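Local structure of FAD-dependent oxidoreductase (Actinomadura kijaniata, 3M9V) at residues G207-N213 with V225-D230. The protein is a flavin-dependent oxidoreductase of the acyl-CoA dehydrogenase family that takes part in making the sugar D-kijanose and binds dTDP. Residues are numbered along the deposited sequence.
Sequences GFTVLDN and VDIVFD
Strands 208-210 and 225-229 run antiparallel, axes 4.8 Å apart at 168°. V225 lies nearest N213 in register (CA-CA 5.6 Å), where 211-213 has left the strand; V225 CG2 approaches L211 O at 3.5 Å. Pairing passes to a side chain, N213 (chi1 p) OD1 accepting D226 N at 3.0 Å. D226 O accepts a hydrogen bond from L211 N at 3.0 Å; its carboxylate (CG 3.4 Å from N213 ND2) salt-bridges R168 and hydrogen-bonds T170 and H148. I227 and V210 form a non-hydrogen-bonded pair (CA-CA 4.6 Å, CG2-CG2 4.0 Å). On the opposite face V228 and T209 make the hydrogen-bonded pair (V228 N-T209 O 2.8 Å, T209 N-V228 O 2.9 Å); V228 CG2 packs 3.9 Å from L211 CG. F229 (chi1 m) and F208 (chi1 t), a non-hydrogen-bonded pair (CA-CA 4.9 Å), share I227's face, rings rim to rim (CE1-CE1 3.4 Å, planes at 17°). D230 N donates to G207 O at 2.9 Å, bent to 138°; G207 (phi/psi 85/-7) has no room for a CB beside D230 O. Backbone hydrogen bonds of V225, I227 and F229 to strand 163-172 fill the other edge of 225-229, while 208-210 pairs with 225-234 alone, ending this arm of the acyl-CoA dehydrogenase middle-domain beta-sheet.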
ATOM      1  N   GLY A 207      19.209 -39.759 -26.069  1.00 22.74           N
ATOM      2  CA  GLY A 207      19.398 -39.312 -24.690  1.00 25.54           C
ATOM      3  C   GLY A 207      18.575 -38.108 -24.242  1.00 26.38           C
ATOM      4  O   GLY A 207      18.573 -37.754 -23.059  1.00 25.73           O
ATOM      5  N   PHE A 208      17.861 -37.492 -25.179  1.00 26.83           N
ATOM      6  CA  PHE A 208      17.130 -36.240 -24.951  1.00 28.69           C
ATOM      7  C   PHE A 208      15.667 -36.559 -24.677  1.00 29.59           C
ATOM      8  O   PHE A 208      15.009 -37.146 -25.530  1.00 28.78           O
ATOM      9  CB  PHE A 208      17.194 -35.279 -26.146  1.00 27.18           C
ATOM     10  CG  PHE A 208      16.518 -33.953 -25.872  1.00 32.47           C
ATOM     11  CD1 PHE A 208      16.983 -33.117 -24.868  1.00 35.76           C
ATOM     12  CD2 PHE A 208      15.387 -33.568 -26.569  1.00 29.55           C
ATOM     13  CE1 PHE A 208      16.357 -31.910 -24.593  1.00 36.95           C
ATOM     14  CE2 PHE A 208      14.756 -32.364 -26.307  1.00 31.37           C
ATOM     15  CZ  PHE A 208      15.235 -31.538 -25.312  1.00 32.17           C
ATOM     16  N   THR A 209      15.153 -36.206 -23.502  1.00 28.86           N
ATOM     17  CA  THR A 209      13.723 -36.404 -23.239  1.00 30.65           C
ATOM     18  C   THR A 209      13.038 -35.101 -22.820  1.00 29.66           C
ATOM     19  O   THR A 209      13.592 -34.371 -21.995  1.00 26.22           O
ATOM     20  CB  THR A 209      13.489 -37.373 -22.056  1.00 31.92           C
ATOM     21  OG1 THR A 209      14.245 -38.570 -22.268  1.00 33.82           O
ATOM     22  CG2 THR A 209      12.016 -37.762 -22.018  1.00 32.04           C
ATOM     23  N   VAL A 210      11.867 -34.827 -23.393  1.00 28.82           N
ATOM     24  CA  VAL A 210      10.975 -33.780 -22.888  1.00 28.02           C
ATOM     25  C   VAL A 210       9.920 -34.329 -21.941  1.00 28.59           C
ATOM     26  O   VAL A 210       9.163 -35.188 -22.373  1.00 27.05           O
ATOM     27  CB  VAL A 210      10.279 -33.072 -24.052  1.00 27.78           C
ATOM     28  CG1 VAL A 210       9.260 -32.043 -23.529  1.00 27.69           C
ATOM     29  CG2 VAL A 210      11.349 -32.417 -24.922  1.00 24.89           C
ATOM     30  N   LEU A 211       9.871 -33.881 -20.685  1.00 28.81           N
ATOM     31  CA  LEU A 211       8.948 -34.504 -19.735  1.00 30.24           C
ATOM     32  C   LEU A 211       7.604 -33.795 -19.856  1.00 30.56           C
ATOM     33  O   LEU A 211       7.453 -32.866 -20.651  1.00 28.94           O
ATOM     34  CB  LEU A 211       9.451 -34.423 -18.296  1.00 30.12           C
ATOM     35  CG  LEU A 211      10.821 -35.012 -17.947  1.00 33.15           C
ATOM     36  CD1 LEU A 211      11.072 -34.876 -16.432  1.00 33.34           C
ATOM     37  CD2 LEU A 211      10.916 -36.478 -18.353  1.00 34.20           C
ATOM     38  N   ASP A 212       6.620 -34.226 -19.080  1.00 30.37           N
ATOM     39  CA  ASP A 212       5.277 -33.701 -19.286  1.00 30.19           C
ATOM     40  C   ASP A 212       4.734 -33.425 -17.896  1.00 30.61           C
ATOM     41  O   ASP A 212       3.680 -33.942 -17.535  1.00 30.64           O
ATOM     42  CB  ASP A 212       4.403 -34.741 -19.979  1.00 31.90           C
ATOM     43  CG  ASP A 212       2.964 -34.281 -20.119  1.00 36.25           C
ATOM     44  OD1 ASP A 212       2.727 -33.069 -20.245  1.00 37.93           O
ATOM     45  OD2 ASP A 212       2.035 -35.112 -20.125  1.00 44.43           O
ATOM     46  N   ASN A 213       5.495 -32.636 -17.146  1.00 28.55           N
ATOM     47  CA  ASN A 213       5.360 -32.477 -15.707  1.00 30.30           C
ATOM     48  C   ASN A 213       5.030 -31.047 -15.255  1.00 29.53           C
ATOM     49  O   ASN A 213       5.253 -30.709 -14.102  1.00 30.34           O
ATOM     50  CB  ASN A 213       6.660 -32.900 -15.022  1.00 28.96           C
ATOM     51  CG  ASN A 213       7.799 -31.940 -15.306  1.00 30.96           C
ATOM     52  OD1 ASN A 213       8.010 -31.488 -16.435  1.00 29.09           O
ATOM     53  ND2 ASN A 213       8.550 -31.616 -14.266  1.00 36.43           N
ATOM     54  N   VAL A 225       7.857 -27.206 -19.032  1.00 22.66           N
ATOM     55  CA  VAL A 225       8.167 -28.521 -18.494  1.00 21.29           C
ATOM     56  C   VAL A 225       9.661 -28.669 -18.284  1.00 20.90           C
ATOM     57  O   VAL A 225      10.422 -27.772 -18.621  1.00 22.95           O
ATOM     58  CB  VAL A 225       7.709 -29.623 -19.450  1.00 22.47           C
ATOM     59  CG1 VAL A 225       6.180 -29.579 -19.645  1.00 24.09           C
ATOM     60  CG2 VAL A 225       8.488 -29.561 -20.776  1.00 22.34           C
ATOM     61  N   ASP A 226      10.065 -29.804 -17.731  1.00 22.01           N
ATOM     62  CA  ASP A 226      11.471 -30.162 -17.573  1.00 23.39           C
ATOM     63  C   ASP A 226      12.051 -30.910 -18.773  1.00 24.27           C
ATOM     64  O   ASP A 226      11.304 -31.600 -19.466  1.00 23.61           O
ATOM     65  CB  ASP A 226      11.578 -31.073 -16.363  1.00 21.99           C
ATOM     66  CG  ASP A 226      11.619 -30.286 -15.070  1.00 30.03           C
ATOM     67  OD1 ASP A 226      11.013 -29.194 -14.970  1.00 30.11           O
ATOM     68  OD2 ASP A 226      12.328 -30.754 -14.161  1.00 29.20           O
ATOM     69  N   ILE A 227      13.353 -30.768 -19.042  1.00 23.65           N
ATOM     70  CA  ILE A 227      13.936 -31.550 -20.145  1.00 23.37           C
ATOM     71  C   ILE A 227      15.208 -32.236 -19.626  1.00 24.62           C
ATOM     72  O   ILE A 227      15.906 -31.673 -18.783  1.00 21.69           O
ATOM     73  CB  ILE A 227      14.235 -30.713 -21.391  1.00 21.27           C
ATOM     74  CG1 ILE A 227      15.310 -29.662 -21.082  1.00 17.12           C
ATOM     75  CG2 ILE A 227      12.937 -30.139 -22.014  1.00 21.45           C
ATOM     76  CD1 ILE A 227      15.531 -28.691 -22.198  1.00 24.24           C
ATOM     77  N   VAL A 228      15.482 -33.453 -20.089  1.00 26.06           N
ATOM     78  CA  VAL A 228      16.521 -34.307 -19.510  1.00 25.96           C
ATOM     79  C   VAL A 228      17.545 -34.734 -20.557  1.00 26.88           C
ATOM     80  O   VAL A 228      17.171 -35.054 -21.691  1.00 26.11           O
ATOM     81  CB  VAL A 228      15.911 -35.574 -18.903  1.00 28.38           C
ATOM     82  CG1 VAL A 228      16.955 -36.356 -18.108  1.00 28.36           C
ATOM     83  CG2 VAL A 228      14.757 -35.204 -17.990  1.00 26.53           C
ATOM     84  N   PHE A 229      18.822 -34.718 -20.183  1.00 24.56           N
ATOM     85  CA  PHE A 229      19.913 -35.002 -21.106  1.00 25.15           C
ATOM     86  C   PHE A 229      20.659 -36.173 -20.472  1.00 26.62           C
ATOM     87  O   PHE A 229      21.105 -36.066 -19.336  1.00 26.41           O
ATOM     88  CB  PHE A 229      20.892 -33.835 -21.274  1.00 25.01           C
ATOM     89  CG  PHE A 229      20.225 -32.490 -21.331  1.00 24.56           C
ATOM     90  CD1 PHE A 229      19.436 -32.131 -22.409  1.00 25.33           C
ATOM     91  CD2 PHE A 229      20.405 -31.577 -20.303  1.00 28.11           C
ATOM     92  CE1 PHE A 229      18.789 -30.887 -22.461  1.00 31.24           C
ATOM     93  CE2 PHE A 229      19.763 -30.347 -20.342  1.00 26.78           C
ATOM     94  CZ  PHE A 229      18.961 -29.989 -21.423  1.00 25.39           C
ATOM     95  N   ASP A 230      20.775 -37.277 -21.203  1.00 27.06           N
ATOM     96  CA  ASP A 230      21.443 -38.491 -20.711  1.00 26.96           C
ATOM     97  C   ASP A 230      22.503 -38.793 -21.772  1.00 26.42           C
ATOM     98  O   ASP A 230      22.218 -39.392 -22.818  1.00 24.43           O
ATOM     99  CB  ASP A 230      20.389 -39.590 -20.540  1.00 26.97           C
ATOM    100  CG  ASP A 230      20.980 -40.950 -20.210  1.00 36.96           C
ATOM    101  OD1 ASP A 230      21.986 -41.007 -19.464  1.00 36.99           O
ATOM    102  OD2 ASP A 230      20.395 -41.950 -20.693  1.00 40.76           O
TER